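Mn transporter subunit (Synechocystis sp. PCC 6803, PDB 3UJP) binds manganese, probably as the periplasmic solute-binding component that delivers the ion to a bacterial Mn transporter. Local coordinates at residues I58-P70 with M89-N101. Sequence-based numbering, arbitrary orientation.
Sequences ITRIGAEIHGYEP and MNLERWFEQFLGN. With MN (manganese (II) ion), chain D; ZN (zinc ion), chain E; ZN (zinc ion), chain G.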
ATOM      1  N   ILE A  58      -8.455   2.850  12.382  1.00 69.56           N
ATOM      2  CA  ILE A  58      -9.505   3.863  12.523  1.00 66.72           C
ATOM      3  C   ILE A  58      -8.869   5.161  13.034  1.00 77.68           C
ATOM      4  O   ILE A  58      -8.869   6.207  12.350  1.00 79.09           O
ATOM      5  CB  ILE A  58     -10.626   3.450  13.525  1.00 64.36           C
ATOM      6  CG1 ILE A  58     -11.300   2.132  13.144  1.00 63.01           C
ATOM      7  CG2 ILE A  58     -11.675   4.554  13.655  1.00 68.08           C
ATOM      8  CD1 ILE A  58     -12.169   2.239  12.000  1.00 64.60           C
ATOM      9  N   THR A  59      -8.343   5.080  14.257  1.00 77.53           N
ATOM     10  CA  THR A  59      -7.744   6.220  14.943  1.00 72.46           C
ATOM     11  C   THR A  59      -6.364   6.471  14.361  1.00 77.33           C
ATOM     12  O   THR A  59      -5.581   5.538  14.207  1.00 73.95           O
ATOM     13  CB  THR A  59      -7.553   5.891  16.399  1.00 67.23           C
ATOM     14  OG1 THR A  59      -6.638   4.801  16.485  1.00 74.58           O
ATOM     15  CG2 THR A  59      -8.855   5.464  17.036  1.00 66.01           C
ATOM     16  N   ARG A  60      -6.045   7.719  14.047  1.00 80.22           N
ATOM     17  CA  ARG A  60      -4.827   7.958  13.280  1.00 83.62           C
ATOM     18  C   ARG A  60      -3.698   8.673  14.032  1.00 84.02           C
ATOM     19  O   ARG A  60      -3.440   9.863  13.832  1.00 88.10           O
ATOM     20  CB  ARG A  60      -5.148   8.600  11.931  1.00 91.95           C
ATOM     21  CG  ARG A  60      -6.240   7.829  11.187  1.00 97.82           C
ATOM     22  CD  ARG A  60      -6.244   8.124   9.705  1.00105.52           C
ATOM     23  NE  ARG A  60      -7.166   7.241   8.998  1.00118.61           N
ATOM     24  CZ  ARG A  60      -7.280   7.186   7.671  1.00120.23           C
ATOM     25  NH1 ARG A  60      -8.145   6.349   7.111  1.00114.05           N
ATOM     26  NH2 ARG A  60      -6.524   7.962   6.899  1.00120.56           N
ATOM     27  N   ILE A  61      -3.029   7.878  14.872  1.00 72.90           N
ATOM     28  CA  ILE A  61      -1.838   8.222  15.681  1.00 71.03           C
ATOM     29  C   ILE A  61      -2.241   8.978  16.912  1.00 74.05           C
ATOM     30  O   ILE A  61      -3.377   9.411  17.015  1.00 77.51           O
ATOM     31  CB  ILE A  61      -0.769   9.033  14.946  1.00 68.38           C
ATOM     32  CG1 ILE A  61       0.586   8.338  15.040  1.00 66.88           C
ATOM     33  CG2 ILE A  61      -0.677  10.441  15.535  1.00 72.70           C
ATOM     34  CD1 ILE A  61       0.638   7.029  14.300  1.00 67.81           C
ATOM     35  N   GLY A  62      -1.288   9.133  17.826  1.00 73.85           N
ATOM     36  CA  GLY A  62      -1.472   9.700  19.156  1.00 71.14           C
ATOM     37  C   GLY A  62      -2.841  10.090  19.692  1.00 70.37           C
ATOM     38  O   GLY A  62      -2.940  11.016  20.506  1.00 74.44           O
ATOM     39  N   ALA A  63      -3.888   9.379  19.287  1.00 70.17           N
ATOM     40  CA  ALA A  63      -5.238   9.830  19.567  1.00 68.04           C
ATOM     41  C   ALA A  63      -5.856   8.987  20.647  1.00 67.65           C
ATOM     42  O   ALA A  63      -5.676   7.778  20.668  1.00 69.90           O
ATOM     43  CB  ALA A  63      -6.092   9.779  18.296  1.00 62.81           C
ATOM     44  N   GLU A  64      -6.576   9.637  21.548  1.00 72.31           N
ATOM     45  CA  GLU A  64      -7.219   8.937  22.647  1.00 71.77           C
ATOM     46  C   GLU A  64      -8.133   7.847  22.090  1.00 68.33           C
ATOM     47  O   GLU A  64      -9.163   8.143  21.510  1.00 77.30           O
ATOM     48  CB  GLU A  64      -7.963   9.916  23.567  1.00 65.81           C
ATOM     49  CG  GLU A  64      -9.286   9.390  24.127  1.00 78.54           C
ATOM     50  CD  GLU A  64      -9.095   8.411  25.271  1.00 74.22           C
ATOM     51  OE1 GLU A  64     -10.067   8.157  26.027  1.00 73.26           O
ATOM     52  OE2 GLU A  64      -7.967   7.904  25.413  1.00 71.47           O
ATOM     53  N   ILE A  65      -7.723   6.592  22.271  1.00 72.80           N
ATOM     54  CA  ILE A  65      -8.379   5.415  21.685  1.00 71.37           C
ATOM     55  C   ILE A  65      -9.574   4.917  22.463  1.00 68.31           C
ATOM     56  O   ILE A  65     -10.311   4.091  21.953  1.00 70.81           O
ATOM     57  CB  ILE A  65      -7.408   4.178  21.591  1.00 69.16           C
ATOM     58  CG1 ILE A  65      -6.841   3.833  22.974  1.00 66.17           C
ATOM     59  CG2 ILE A  65      -6.270   4.417  20.607  1.00 70.23           C
ATOM     60  CD1 ILE A  65      -6.440   2.392  23.112  1.00 68.72           C
ATOM     61  N   HIS A  66      -9.729   5.379  23.703  1.00 72.00           N
ATOM     62  CA  HIS A  66     -10.722   4.842  24.641  1.00 66.95           C
ATOM     63  C   HIS A  66     -12.100   5.492  24.458  1.00 73.20           C
ATOM     64  O   HIS A  66     -13.129   4.846  24.669  1.00 75.87           O
ATOM     65  CB  HIS A  66     -10.293   5.107  26.082  1.00 68.92           C
ATOM     66  CG  HIS A  66      -9.295   4.140  26.638  1.00 61.62           C
ATOM     67  ND1 HIS A  66      -9.667   3.024  27.351  1.00 59.78           N
ATOM     68  CD2 HIS A  66      -7.943   4.167  26.649  1.00 62.82           C
ATOM     69  CE1 HIS A  66      -8.581   2.386  27.757  1.00 62.59           C
ATOM     70  NE2 HIS A  66      -7.523   3.052  27.338  1.00 63.35           N
ATOM     71  N   GLY A  67     -12.127   6.775  24.095  1.00 73.98           N
ATOM     72  CA  GLY A  67     -13.385   7.486  23.961  1.00 76.13           C
ATOM     73  C   GLY A  67     -13.477   8.236  22.659  1.00 78.91           C
ATOM     74  O   GLY A  67     -14.143   9.266  22.573  1.00 83.20           O
ATOM     75  N   TYR A  68     -12.799   7.701  21.646  1.00 76.77           N
ATOM     76  CA  TYR A  68     -12.710   8.325  20.332  1.00 70.04           C
ATOM     77  C   TYR A  68     -14.120   8.485  19.817  1.00 68.91           C
ATOM     78  O   TYR A  68     -15.023   7.728  20.199  1.00 69.67           O
ATOM     79  CB  TYR A  68     -11.854   7.455  19.387  1.00 67.22           C
ATOM     80  CG  TYR A  68     -11.758   7.916  17.936  1.00 70.22           C
ATOM     81  CD1 TYR A  68     -11.075   9.082  17.595  1.00 72.27           C
ATOM     82  CD2 TYR A  68     -12.319   7.162  16.901  1.00 74.50           C
ATOM     83  CE1 TYR A  68     -10.976   9.495  16.265  1.00 76.49           C
ATOM     84  CE2 TYR A  68     -12.227   7.571  15.575  1.00 73.13           C
ATOM     85  CZ  TYR A  68     -11.560   8.741  15.263  1.00 71.88           C
ATOM     86  OH  TYR A  68     -11.459   9.164  13.952  1.00 79.48           O
ATOM     87  N   GLU A  69     -14.319   9.490  18.977  1.00 75.79           N
ATOM     88  CA  GLU A  69     -15.610   9.704  18.356  1.00 76.06           C
ATOM     89  C   GLU A  69     -15.473   9.566  16.858  1.00 73.47           C
ATOM     90  O   GLU A  69     -15.025  10.492  16.185  1.00 74.67           O
ATOM     91  CB  GLU A  69     -16.150  11.089  18.693  1.00 78.97           C
ATOM     92  CG  GLU A  69     -17.659  11.220  18.561  1.00 85.62           C
ATOM     93  CD  GLU A  69     -18.376  10.529  19.702  1.00 92.66           C
ATOM     94  OE1 GLU A  69     -19.269   9.680  19.421  1.00 92.54           O
ATOM     95  OE2 GLU A  69     -18.025  10.839  20.874  1.00 86.68           O
ATOM     96  N   PRO A  70     -15.883   8.408  16.329  1.00 74.05           N
ATOM     97  CA  PRO A  70     -15.793   8.075  14.898  1.00 76.33           C
ATOM     98  C   PRO A  70     -16.472   9.101  13.962  1.00 85.11           C
ATOM     99  O   PRO A  70     -17.698   9.260  14.025  1.00 82.23           O
ATOM    100  CB  PRO A  70     -16.512   6.720  14.795  1.00 76.95           C
ATOM    101  CG  PRO A  70     -16.599   6.207  16.192  1.00 74.03           C
ATOM    102  CD  PRO A  70     -16.594   7.380  17.105  1.00 71.45           C
ATOM    103  N   MET A  89     -12.504  -6.224  25.530  1.00 69.29           N
ATOM    104  CA  MET A  89     -12.303  -5.843  26.928  1.00 74.80           C
ATOM    105  C   MET A  89     -12.753  -4.386  27.189  1.00 72.54           C
ATOM    106  O   MET A  89     -12.296  -3.732  28.132  1.00 68.11           O
ATOM    107  CB  MET A  89     -10.834  -6.051  27.328  1.00 75.26           C
ATOM    108  CG  MET A  89     -10.384  -7.519  27.288  1.00 75.37           C
ATOM    109  SD  MET A  89      -8.735  -7.878  27.944  1.00 81.13           S
ATOM    110  CE  MET A  89      -9.095  -8.312  29.620  1.00 75.25           C
ATOM    111  N   ASN A  90     -13.654  -3.896  26.340  1.00 70.96           N
ATOM    112  CA  ASN A  90     -14.167  -2.532  26.436  1.00 69.67           C
ATOM    113  C   ASN A  90     -13.095  -1.442  26.259  1.00 75.20           C
ATOM    114  O   ASN A  90     -13.208  -0.343  26.824  1.00 71.75           O
ATOM    115  CB  ASN A  90     -14.907  -2.330  27.761  1.00 65.82           C
ATOM    116  CG  ASN A  90     -15.942  -1.219  27.692  1.00 66.32           C
ATOM    117  OD1 ASN A  90     -16.484  -0.913  26.625  1.00 63.55           O
ATOM    118  ND2 ASN A  90     -16.231  -0.617  28.836  1.00 64.45           N
ATOM    119  N   LEU A  91     -12.050  -1.740  25.493  1.00 71.36           N
ATOM    120  CA  LEU A  91     -10.993  -0.762  25.307  1.00 68.37           C
ATOM    121  C   LEU A  91     -11.584   0.369  24.510  1.00 72.58           C
ATOM    122  O   LEU A  91     -11.675   1.511  24.965  1.00 75.79           O
ATOM    123  CB  LEU A  91      -9.787  -1.348  24.554  1.00 69.77           C
ATOM    124  CG  LEU A  91      -8.677  -0.339  24.268  1.00 60.53           C
ATOM    125  CD1 LEU A  91      -7.888  -0.090  25.512  1.00 56.93           C
ATOM    126  CD2 LEU A  91      -7.780  -0.823  23.173  1.00 69.06           C
ATOM    127  N   GLU A  92     -11.977   0.037  23.293  1.00 68.91           N
ATOM    128  CA  GLU A  92     -12.623   1.006  22.442  1.00 72.58           C
ATOM    129  C   GLU A  92     -14.104   1.068  22.872  1.00 73.63           C
ATOM    130  O   GLU A  92     -14.905   0.205  22.534  1.00 75.39           O
ATOM    131  CB  GLU A  92     -12.415   0.601  20.977  1.00 70.96           C
ATOM    132  CG  GLU A  92     -12.560  -0.904  20.734  1.00 67.79           C
ATOM    133  CD  GLU A  92     -11.249  -1.676  20.762  1.00 66.42           C
ATOM    134  OE1 GLU A  92     -10.243  -1.166  20.249  1.00 65.03           O
ATOM    135  OE2 GLU A  92     -11.240  -2.817  21.263  1.00 66.72           O
ATOM    136  N   ARG A  93     -14.455   2.066  23.668  1.00 73.08           N
ATOM    137  CA  ARG A  93     -15.786   2.117  24.245  1.00 68.70           C
ATOM    138  C   ARG A  93     -16.813   2.387  23.174  1.00 72.61           C
ATOM    139  O   ARG A  93     -18.003   2.081  23.351  1.00 84.38           O
ATOM    140  CB  ARG A  93     -15.851   3.179  25.337  1.00 69.54           C
ATOM    141  CG  ARG A  93     -15.775   2.581  26.729  1.00 66.51           C
ATOM    142  CD  ARG A  93     -15.743   3.618  27.837  1.00 67.46           C
ATOM    143  NE  ARG A  93     -14.481   4.358  27.928  1.00 70.39           N
ATOM    144  CZ  ARG A  93     -14.358   5.655  27.656  1.00 77.83           C
ATOM    145  NH1 ARG A  93     -15.419   6.354  27.267  1.00 87.34           N
ATOM    146  NH2 ARG A  93     -13.181   6.261  27.766  1.00 79.52           N
ATOM    147  N   TRP A  94     -16.336   2.940  22.058  1.00 71.96           N
ATOM    148  CA  TRP A  94     -17.183   3.415  20.955  1.00 76.25           C
ATOM    149  C   TRP A  94     -17.478   2.339  19.914  1.00 76.14           C
ATOM    150  O   TRP A  94     -18.270   2.548  18.997  1.00 83.84           O
ATOM    151  CB  TRP A  94     -16.514   4.601  20.253  1.00 67.10           C
ATOM    152  CG  TRP A  94     -15.081   4.333  19.926  1.00 69.53           C
ATOM    153  CD1 TRP A  94     -13.993   4.610  20.706  1.00 72.15           C
ATOM    154  CD2 TRP A  94     -14.565   3.694  18.744  1.00 74.49           C
ATOM    155  NE1 TRP A  94     -12.836   4.194  20.083  1.00 67.54           N
ATOM    156  CE2 TRP A  94     -13.159   3.629  18.879  1.00 68.54           C
ATOM    157  CE3 TRP A  94     -15.152   3.188  17.579  1.00 71.42           C
ATOM    158  CZ2 TRP A  94     -12.345   3.088  17.900  1.00 66.15           C
ATOM    159  CZ3 TRP A  94     -14.331   2.644  16.609  1.00 67.14           C
ATOM    160  CH2 TRP A  94     -12.952   2.600  16.774  1.00 64.16           C
ATOM    161  N   PHE A  95     -16.835   1.189  20.061  1.00 74.94           N
ATOM    162  CA  PHE A  95     -16.891   0.169  19.042  1.00 75.20           C
ATOM    163  C   PHE A  95     -18.293  -0.402  18.911  1.00 83.02           C
ATOM    164  O   PHE A  95     -18.885  -0.307  17.842  1.00 89.07           O
ATOM    165  CB  PHE A  95     -15.870  -0.935  19.305  1.00 71.23           C
ATOM    166  CG  PHE A  95     -15.612  -1.778  18.115  1.00 72.17           C
ATOM    167  CD1 PHE A  95     -14.921  -1.258  17.024  1.00 67.66           C
ATOM    168  CD2 PHE A  95     -16.098  -3.071  18.049  1.00 73.03           C
ATOM    169  CE1 PHE A  95     -14.695  -2.021  15.896  1.00 62.32           C
ATOM    170  CE2 PHE A  95     -15.882  -3.845  16.924  1.00 75.44           C
ATOM    171  CZ  PHE A  95     -15.175  -3.317  15.842  1.00 68.68           C
ATOM    172  N   GLU A  96     -18.826  -0.978  19.987  1.00 83.48           N
ATOM    173  CA  GLU A  96     -20.181  -1.547  19.988  1.00 89.25           C
ATOM    174  C   GLU A  96     -21.128  -0.783  19.055  1.00 87.26           C
ATOM    175  O   GLU A  96     -21.812  -1.354  18.201  1.00 89.26           O
ATOM    176  CB  GLU A  96     -20.742  -1.531  21.422  1.00 99.38           C
ATOM    177  CG  GLU A  96     -22.082  -2.240  21.615  1.00 99.80           C
ATOM    178  CD  GLU A  96     -22.635  -2.097  23.038  1.00108.10           C
ATOM    179  OE1 GLU A  96     -23.757  -1.569  23.191  1.00107.84           O
ATOM    180  OE2 GLU A  96     -21.957  -2.524  24.006  1.00114.40           O
ATOM    181  N   GLN A  97     -21.140   0.528  19.216  1.00 83.91           N
ATOM    182  CA  GLN A  97     -22.061   1.376  18.491  1.00 85.51           C
ATOM    183  C   GLN A  97     -21.664   1.554  17.035  1.00 91.22           C
ATOM    184  O   GLN A  97     -22.507   1.552  16.135  1.00 92.94           O
ATOM    185  CB  GLN A  97     -22.077   2.721  19.168  1.00 83.29           C
ATOM    186  CG  GLN A  97     -23.022   3.665  18.573  1.00 89.10           C
ATOM    187  CD  GLN A  97     -23.681   4.444  19.650  1.00 97.08           C
ATOM    188  OE1 GLN A  97     -23.621   5.672  19.663  1.00 93.35           O
ATOM    189  NE2 GLN A  97     -24.297   3.734  20.594  1.00 92.69           N
ATOM    190  N   PHE A  98     -20.366   1.754  16.830  1.00 90.26           N
ATOM    191  CA  PHE A  98     -19.760   1.878  15.508  1.00 88.46           C
ATOM    192  C   PHE A  98     -20.039   0.612  14.720  1.00 93.38           C
ATOM    193  O   PHE A  98     -20.388   0.647  13.548  1.00 96.30           O
ATOM    194  CB  PHE A  98     -18.250   2.039  15.684  1.00 81.73           C
ATOM    195  CG  PHE A  98     -17.489   2.178  14.399  1.00 81.73           C
ATOM    196  CD1 PHE A  98     -17.339   3.420  13.798  1.00 81.92           C
ATOM    197  CD2 PHE A  98     -16.883   1.078  13.814  1.00 79.25           C
ATOM    198  CE1 PHE A  98     -16.620   3.562  12.610  1.00 83.84           C
ATOM    199  CE2 PHE A  98     -16.160   1.211  12.626  1.00 81.46           C
ATOM    200  CZ  PHE A  98     -16.037   2.454  12.017  1.00 80.45           C
ATOM    201  N   LEU A  99     -19.882  -0.513  15.400  1.00 90.30           N
ATOM    202  CA  LEU A  99     -20.082  -1.819  14.807  1.00 86.16           C
ATOM    203  C   LEU A  99     -21.521  -1.951  14.348  1.00 90.90           C
ATOM    204  O   LEU A  99     -21.789  -2.287  13.200  1.00 91.17           O
ATOM    205  CB  LEU A  99     -19.772  -2.896  15.843  1.00 81.87           C
ATOM    206  CG  LEU A  99     -19.682  -4.305  15.287  1.00 84.19           C
ATOM    207  CD1 LEU A  99     -18.664  -4.337  14.153  1.00 74.37           C
ATOM    208  CD2 LEU A  99     -19.356  -5.320  16.393  1.00 86.54           C
ATOM    209  N   GLY A 100     -22.445  -1.679  15.258  1.00 99.27           N
ATOM    210  CA  GLY A 100     -23.857  -1.842  14.973  1.00102.91           C
ATOM    211  C   GLY A 100     -24.357  -1.227  13.676  1.00100.51           C
ATOM    212  O   GLY A 100     -25.420  -1.612  13.181  1.00105.19           O
ATOM    213  N   ASN A 101     -23.593  -0.300  13.123  1.00 93.02           N
ATOM    214  CA  ASN A 101     -24.039   0.391  11.929  1.00 94.84           C
ATOM    215  C   ASN A 101     -23.331   0.033  10.650  1.00 95.04           C
ATOM    216  O   ASN A 101     -23.299   0.816   9.726  1.00 95.68           O
ATOM    217  CB  ASN A 101     -24.166   1.901  12.112  1.00 97.48           C
ATOM    218  CG  ASN A 101     -22.874   2.565  12.404  1.00 98.83           C
ATOM    219  OD1 ASN A 101     -22.364   2.476  13.506  1.00 98.20           O
ATOM    220  ND2 ASN A 101     -22.343   3.268  11.429  1.00 94.18           N
TER
HETATM  221 MN    MN D   1      -5.428   3.327  27.846  1.00 56.71          MN
HETATM  222 ZN    ZN E   2     -20.126   8.189  20.206  0.60 88.71          ZN
HETATM  223 ZN    ZN G   5     -22.590  -3.259  25.689  1.00142.76          ZN
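The I65 carbonyl oxygen takes the indole N-H of W94: NE1 lies 3.1 Å from this O, which sits near the ring plane, although the donor stands above the carbonyl plane. One residue later, the carbonyl oxygen of H66 accepts a hydrogen bond from the backbone N of R93 (3.2 Å). The same oxygen lies over the centre of the R93 guanidinium, a contact with its face and not a second hydrogen bond. R93 bends at chi3 (-72°), which brings this flat group back above the carbonyl, while its NH1 forms a salt bridge with E220. W94 turns CG between its own backbone N and carbonyl carbon (chi1 48°), placing the indole inside the curve of 58-70. There the ring edge of Y68 meets an indole face in an edge-to-face pair, planes 70° apart; CG of P70 reaches CE3 of W94 at 3.6 Å, and CG2 of I58 touches CH2 at the far end of the six-membered ring. CB of P70 also packs on CD1 of F98, joining the loop to helix 95-100. Replacing W94 with an alanine would probably leave the I65 carbonyl without its indole donor and open a gap between Y68, P70 and I58. Beside the metal, CD1 of L91 lies 3.4 Å from CE1 of H66. NE2 of H66 binds the manganese ion at 2.2 Å, with H131, E197 and D272 completing the site. One backbone bond, the indole N-H and apolar packing probably hold the loop that carries this ligand, with the charge of R93 met by E220.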